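Local coordinates for uncharacterized protein (Streptococcus pneumoniae, PDB 3LFT), which probably serves as the substrate-binding protein of an ABC transporter and holds L-tryptophan in a pocket of its two-lobed fold, at residues G244-Q249 with A257-N262; Q57-G62 with Q75-A80. One frame throughout, in Å; residues are numbered along the deposited sequence.

Overall arrangement
Both contacts belong to the lobe built on the six-stranded parallel sheet, and they lie on its opposite faces. Interaction 2 (57-62 with 75-80) comes first along the chain and joins the ends of two helices on one face; interaction 1 (244-249 with 257-262) comes later and ties a helix on the other face to the loop that leads into an outermost strand, 262-264. The centres of interactions 1 and 2 are 18 Å apart, and the nearest atoms of the two are about 10 Å apart. Neither reaches the bound tryptophan: the side chain of L77 is about 12 Å from it and that of N262 about 13 Å. Both are packing between elements of the lobe, away from the ligand.

Interaction 1: G244-Q249 with A257-N262; sequences GKMIVQ and ADTPVN
The link from helix 236-251 to the edge strand 262-264 of the lobe's parallel sheet folds back on the helix here, and selenomethionine M246 makes the contact almost alone, against T259, P260 and N262. Its CG lies anti to the carbonyl carbon (chi1 -64°) and the chain bends at its end (chi3 76°), which turns the methyl toward the loop. There CE meets T259 CG2 at 3.6 Å, the two side chains running antiparallel alongside each other, and rests against the backbone carbonyl P260 O at 3.4 Å. One atom back, SE lies 3.8 Å from N262 CB, where the strand begins. The grip is van der Waals throughout. T259 presents its methyl to M246 and uses OG1 on the other branch to hydrogen-bond K255 O, four residues back, which braces the connection internally. M246 and T259 are buried, whereas N262 is only partly covered. On the sheet side, M246 also packs on T111 and V113 of strand 110-115, and N262 pairs through its backbone with G112 and S114 of that strand. The next residue, I247, points to another side of the helix and packs on helix 14-29 and strand 65-69.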
# COMPACT_ATOMS: atom_id res chain seq x y z
N GLY A 244 9.27 8.97 8.65
CA GLY A 244 10.00 9.37 9.87
C GLY A 244 10.56 10.77 9.78
O GLY A 244 10.47 11.57 10.73
N LYS A 245 11.19 11.07 8.65
CA LYS A 245 11.74 12.40 8.48
C LYS A 245 10.70 13.49 8.46
O LYS A 245 10.95 14.57 9.00
CB LYS A 245 12.64 12.44 7.25
CG LYS A 245 13.90 11.63 7.54
CD LYS A 245 14.86 11.56 6.38
CE LYS A 245 16.07 10.73 6.78
NZ LYS A 245 16.88 11.36 7.86
N MSE A 246 9.53 13.25 7.88
CA MSE A 246 8.44 14.24 7.90
C MSE A 246 7.87 14.40 9.31
O MSE A 246 7.53 15.52 9.68
CB MSE A 246 7.34 13.90 6.90
CG MSE A 246 7.85 13.95 5.47
SE MSE A 246 6.44 13.78 4.17
CE MSE A 246 5.70 15.57 4.33
N ILE A 247 7.80 13.32 10.09
CA ILE A 247 7.37 13.45 11.47
C ILE A 247 8.30 14.43 12.19
O ILE A 247 7.83 15.30 12.93
CB ILE A 247 7.40 12.08 12.16
CG1 ILE A 247 6.29 11.19 11.61
CG2 ILE A 247 7.25 12.23 13.66
CD1 ILE A 247 6.47 9.71 11.98
N VAL A 248 9.61 14.28 11.99
CA VAL A 248 10.56 15.16 12.65
C VAL A 248 10.37 16.60 12.18
O VAL A 248 10.41 17.53 13.00
CB VAL A 248 12.00 14.67 12.42
CG1 VAL A 248 13.02 15.70 12.88
CG2 VAL A 248 12.20 13.33 13.15
N GLN A 249 10.17 16.80 10.88
CA GLN A 249 9.94 18.15 10.37
C GLN A 249 8.77 18.81 11.10
O GLN A 249 8.83 20.02 11.43
CB GLN A 249 9.62 18.11 8.89
CG GLN A 249 10.74 18.06 7.92
CD GLN A 249 10.17 18.24 6.52
OE1 GLN A 249 9.94 19.36 6.04
NE2 GLN A 249 9.86 17.12 5.89
N ALA A 257 -0.43 22.07 6.82
CA ALA A 257 -1.21 22.70 5.76
C ALA A 257 -0.37 23.17 4.58
O ALA A 257 -0.87 23.27 3.46
CB ALA A 257 -2.03 23.86 6.31
N ASP A 258 0.89 23.51 4.87
CA ASP A 258 1.81 24.05 3.89
C ASP A 258 2.97 23.11 3.61
O ASP A 258 3.97 23.53 3.00
CB ASP A 258 2.37 25.41 4.37
CG ASP A 258 3.13 26.17 3.29
OD1 ASP A 258 2.64 26.26 2.14
OD2 ASP A 258 4.22 26.73 3.59
N THR A 259 2.88 21.86 4.06
CA THR A 259 3.96 20.90 3.85
C THR A 259 3.61 19.96 2.69
O THR A 259 2.65 19.19 2.79
CB THR A 259 4.22 20.07 5.13
OG1 THR A 259 4.59 20.95 6.20
CG2 THR A 259 5.33 19.07 4.90
N PRO A 260 4.33 20.07 1.56
CA PRO A 260 3.98 19.21 0.42
C PRO A 260 3.99 17.73 0.76
O PRO A 260 4.81 17.24 1.54
CB PRO A 260 5.07 19.54 -0.61
CG PRO A 260 5.47 20.93 -0.26
CD PRO A 260 5.42 21.01 1.23
N VAL A 261 3.07 17.01 0.16
CA VAL A 261 3.07 15.56 0.23
C VAL A 261 4.29 15.02 -0.53
O VAL A 261 4.66 15.55 -1.59
CB VAL A 261 1.77 15.02 -0.40
CG1 VAL A 261 1.76 13.49 -0.43
CG2 VAL A 261 0.56 15.51 0.41
N ASN A 262 4.94 14.01 0.06
CA ASN A 262 6.04 13.32 -0.59
C ASN A 262 5.48 12.10 -1.32
O ASN A 262 5.10 11.12 -0.69
CB ASN A 262 7.05 12.90 0.50
CG ASN A 262 8.27 12.21 -0.07
OD1 ASN A 262 8.22 11.70 -1.19
ND2 ASN A 262 9.35 12.11 0.72

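Interaction 2: Q57-G62 with Q75-A80; sequences QLVANG and QGLASA
L77 points its CD2 methyl at L58 and V59, at the C-terminal part of helix 48-58, in a contact between two helices packed on one face of the parallel sheet. The helices, 48-58 and 71-80, flank strand 65-69 in the chain and meet near their C-terminal ends, an element of the alternating alpha/beta, Rossmann-like lobe of periplasmic binding proteins. L77 does not start out aimed at its partners; its branched end brings it closer. With CG beside the backbone N (chi1 -66°) and chi2 at 168°, CD2 reaches L58 CD1 at 4.2 Å and V59 CG1 at 4.1 Å. The side chains of L58 and V59 both run across that of L77 at a slant, and its CD2 methyl is shared between them. L58 and L77 are buried and both rest on V66 of strand 65-69, making this the inner, sheet-facing layer of the contact.

Farther out, V59 turns both branches toward A80. Its chi1 of -55° places CG1 anti to the carbonyl carbon, where it can serve L77 and A80 together, and sets CG2 between the backbone N and the carbonyl carbon, directed at A80. The outer layer is less enclosed, with V59 partly exposed and A80 exposed. S55, one turn before V59 on helix 48-58, also touches L77 and A80 and continues the seam along the helix. A60 N bonds to Q57 O at 3.1 Å as the chain turns away toward G62. At A80 the methyl CB sits across the fork of the valine, 3.8 Å from V59 CG2 and 4.1 Å from V59 CG1, while the carbonyl A80 O approaches V59 CG2 to 3.7 Å.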
# COMPACT_ATOMS: atom_id res chain seq x y z
N GLN A 57 -8.88 7.73 20.92
CA GLN A 57 -7.92 7.70 22.02
C GLN A 57 -6.64 8.45 21.67
O GLN A 57 -6.18 9.31 22.43
CB GLN A 57 -7.61 6.24 22.39
CG GLN A 57 -8.76 5.56 23.11
CD GLN A 57 -8.73 4.04 23.12
OE1 GLN A 57 -8.00 3.38 22.37
NE2 GLN A 57 -9.59 3.47 23.96
N LEU A 58 -6.07 8.16 20.49
CA LEU A 58 -4.75 8.69 20.12
C LEU A 58 -4.72 10.21 19.97
O LEU A 58 -3.69 10.83 20.21
CB LEU A 58 -4.24 8.01 18.84
CG LEU A 58 -3.81 6.54 18.98
CD1 LEU A 58 -3.72 5.87 17.59
CD2 LEU A 58 -2.47 6.41 19.72
N VAL A 59 -5.85 10.80 19.59
CA VAL A 59 -5.88 12.26 19.36
C VAL A 59 -6.21 13.05 20.61
O VAL A 59 -6.17 14.28 20.59
CB VAL A 59 -6.82 12.67 18.19
CG1 VAL A 59 -6.45 11.93 16.91
CG2 VAL A 59 -8.28 12.48 18.54
N ALA A 60 -6.51 12.35 21.70
CA ALA A 60 -6.92 12.96 22.96
C ALA A 60 -6.00 12.55 24.12
O ALA A 60 -6.40 12.63 25.29
CB ALA A 60 -8.36 12.60 23.26
N ASN A 61 -4.77 12.17 23.81
CA ASN A 61 -3.84 11.63 24.81
C ASN A 61 -2.50 12.38 24.95
O ASN A 61 -1.49 11.80 25.35
CB ASN A 61 -3.60 10.14 24.54
CG ASN A 61 -2.98 9.43 25.73
OD1 ASN A 61 -3.42 9.60 26.88
ND2 ASN A 61 -1.93 8.64 25.48
N GLY A 62 -2.49 13.67 24.64
CA GLY A 62 -1.27 14.47 24.81
C GLY A 62 -0.15 14.26 23.78
O GLY A 62 0.98 14.71 23.98
N GLN A 75 -7.25 8.07 7.62
CA GLN A 75 -8.62 8.59 7.57
C GLN A 75 -9.26 8.58 8.96
O GLN A 75 -9.94 9.53 9.32
CB GLN A 75 -9.47 7.82 6.57
CG GLN A 75 -9.10 8.11 5.11
CD GLN A 75 -9.91 7.29 4.14
OE1 GLN A 75 -10.03 6.08 4.31
NE2 GLN A 75 -10.40 7.91 3.08
N GLY A 76 -9.02 7.53 9.75
CA GLY A 76 -9.56 7.52 11.11
C GLY A 76 -9.04 8.67 11.95
O GLY A 76 -9.80 9.33 12.67
N LEU A 77 -7.73 8.90 11.86
CA LEU A 77 -7.12 9.97 12.64
C LEU A 77 -7.58 11.34 12.15
O LEU A 77 -7.91 12.20 12.97
CB LEU A 77 -5.60 9.84 12.60
CG LEU A 77 -5.02 8.59 13.27
CD1 LEU A 77 -3.56 8.45 12.88
CD2 LEU A 77 -5.14 8.64 14.78
N ALA A 78 -7.62 11.55 10.83
CA ALA A 78 -8.04 12.84 10.28
C ALA A 78 -9.51 13.15 10.56
O ALA A 78 -9.90 14.31 10.63
CB ALA A 78 -7.75 12.88 8.79
N SER A 79 -10.34 12.13 10.72
CA SER A 79 -11.73 12.32 11.10
C SER A 79 -11.83 12.72 12.57
O SER A 79 -12.68 13.53 12.95
CB SER A 79 -12.51 11.03 10.85
OG SER A 79 -13.85 11.17 11.25
N ALA A 80 -10.95 12.15 13.39
CA ALA A 80 -11.00 12.32 14.85
C ALA A 80 -10.44 13.67 15.31
O ALA A 80 -10.76 14.11 16.41
CB ALA A 80 -10.26 11.16 15.53